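Local coordinates for protein Ves (Pseudomonas fluorescens, PDB 5V00), which is of uncertain biochemical function but, as the bicupin HutD, is involved in histidine utilization, at residues Ile119-Pro122 with Glu123-His126. Sequence-based numbering, arbitrary orientation. Where two conformers were deposited one is given.
Sequences IYSP and ERYH
The guanidinium of R124 presents one face to S121, whose OG sits 3.3 Å above the plane, over its centre; around the ring of Y125, S121 O lies at the edge, near the plane, while Y125 O meets the Y120 ring obliquely, 3.8 Å from CE2. Residues 121-124 form a type I beta turn, P122 and E123 having helical backbone conformations; it joins strand 113-120 of one sheet to strand 125-132 of another, consistent with a connection between the two cupin domains. S121 O takes two backbone bonds: R124 N, at 3.0 Å, comes from above the carbonyl plane, and Y125 N, at 2.9 Å, approaches almost in line with C=O (172°). R124 N also reaches S121 OG (3.2 Å), completing an ST motif. The chain of R124 bends at chi3 (-84°), which folds the guanidinium back over the serine, and NH2 goes on to bond F45 O. A leucine in place of this arginine would probably leave F45 O without this donor and S121 OG without its flat cover. One water donates to both P122 O and Y125 O, 2.6 Å from the latter. Chemically, then, one serine serves two successive N-H groups through O and one of them again through OG, while water bridges two carbonyls across the turn.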
loop_
_atom_site.group_PDB
_atom_site.type_symbol
_atom_site.label_atom_id
_atom_site.label_comp_id
_atom_site.label_asym_id
_atom_site.label_seq_id
_atom_site.Cartn_x
_atom_site.Cartn_y
_atom_site.Cartn_z
ATOM N N ILE B 119 1.014 15.425 -2.933
ATOM C CA ILE B 119 0.045 16.232 -3.652
ATOM C C ILE B 119 -1.342 16.004 -3.080
ATOM O O ILE B 119 -1.690 14.833 -2.730
ATOM C CB ILE B 119 0.107 15.918 -5.136
ATOM C CG1 ILE B 119 -0.890 16.758 -5.938
ATOM C CG2 ILE B 119 -0.161 14.435 -5.421
ATOM C CD1 ILE B 119 -0.657 16.655 -7.430
ATOM N N TYR B 120 -2.104 17.070 -2.919
ATOM C CA TYR B 120 -3.487 16.928 -2.404
ATOM C C TYR B 120 -4.410 17.949 -2.997
ATOM O O TYR B 120 -3.974 19.018 -3.431
ATOM C CB TYR B 120 -3.533 17.017 -0.870
ATOM C CG TYR B 120 -3.218 18.375 -0.309
ATOM C CD1 TYR B 120 -1.905 18.800 -0.073
ATOM C CD2 TYR B 120 -4.215 19.232 0.006
ATOM C CE1 TYR B 120 -1.634 20.101 0.314
ATOM C CE2 TYR B 120 -3.977 20.493 0.519
ATOM C CZ TYR B 120 -2.646 20.935 0.661
ATOM O OH TYR B 120 -2.383 22.196 1.114
ATOM N N SER B 121 -5.701 17.644 -2.948
ATOM C CA SER B 121 -6.787 18.573 -3.347
ATOM C C SER B 121 -7.188 19.424 -2.171
ATOM O O SER B 121 -7.745 18.905 -1.193
ATOM C CB SER B 121 -8.035 17.784 -3.832
ATOM O OG SER B 121 -9.120 18.643 -3.839
ATOM N N PRO B 122 -6.977 20.759 -2.232
ATOM C CA PRO B 122 -7.374 21.589 -1.141
ATOM C C PRO B 122 -8.888 21.675 -0.922
ATOM O O PRO B 122 -9.352 21.974 0.165
ATOM C CB PRO B 122 -6.794 22.973 -1.498
ATOM C CG PRO B 122 -5.751 22.710 -2.467
ATOM C CD PRO B 122 -6.135 21.487 -3.233
ATOM N N GLU B 123 -9.642 21.395 -1.977
ATOM C CA GLU B 123 -11.088 21.347 -1.872
ATOM C C GLU B 123 -11.507 20.153 -1.032
ATOM O O GLU B 123 -12.473 20.259 -0.311
ATOM C CB GLU B 123 -11.687 21.228 -3.281
ATOM C CG GLU B 123 -13.191 21.196 -3.352
ATOM C CD GLU B 123 -13.696 21.388 -4.781
ATOM O OE1 GLU B 123 -14.917 21.206 -4.961
ATOM O OE2 GLU B 123 -12.890 21.684 -5.699
ATOM N N ARG B 124 -10.764 19.061 -1.103
ATOM C CA ARG B 124 -11.167 17.848 -0.437
ATOM C C ARG B 124 -10.444 17.532 0.903
ATOM O O ARG B 124 -11.000 16.794 1.724
ATOM C CB ARG B 124 -11.037 16.729 -1.379
ATOM C CG ARG B 124 -12.033 16.831 -2.515
ATOM C CD ARG B 124 -11.984 15.638 -3.411
ATOM N NE ARG B 124 -10.983 15.644 -4.438
ATOM C CZ ARG B 124 -10.950 16.417 -5.549
ATOM N NH1 ARG B 124 -11.861 17.380 -5.772
ATOM N NH2 ARG B 124 -9.953 16.245 -6.454
ATOM N N TYR B 125 -9.236 18.067 1.108
ATOM C CA TYR B 125 -8.441 17.737 2.293
ATOM C C TYR B 125 -7.819 18.938 2.950
ATOM O O TYR B 125 -7.282 19.836 2.300
ATOM C CB TYR B 125 -7.307 16.787 1.922
ATOM C CG TYR B 125 -7.815 15.405 1.756
ATOM C CD1 TYR B 125 -8.412 14.963 0.550
ATOM C CD2 TYR B 125 -7.793 14.535 2.855
ATOM C CE1 TYR B 125 -8.912 13.653 0.441
ATOM C CE2 TYR B 125 -8.331 13.248 2.763
ATOM C CZ TYR B 125 -8.906 12.825 1.550
ATOM O OH TYR B 125 -9.443 11.559 1.382
ATOM N N HIS B 126 -7.835 18.914 4.264
ATOM C CA HIS B 126 -6.910 19.670 5.085
ATOM C C HIS B 126 -5.581 18.933 5.156
ATOM O O HIS B 126 -5.571 17.675 5.057
ATOM C CB HIS B 126 -7.432 19.918 6.448
ATOM C CG HIS B 126 -8.362 21.092 6.526
ATOM N ND1 HIS B 126 -7.872 22.389 6.409
ATOM C CD2 HIS B 126 -9.691 21.195 6.767
ATOM C CE1 HIS B 126 -8.888 23.237 6.481
ATOM N NE2 HIS B 126 -9.999 22.551 6.677
HETATM O O HOH W 1 -7.698 22.445 2.332
#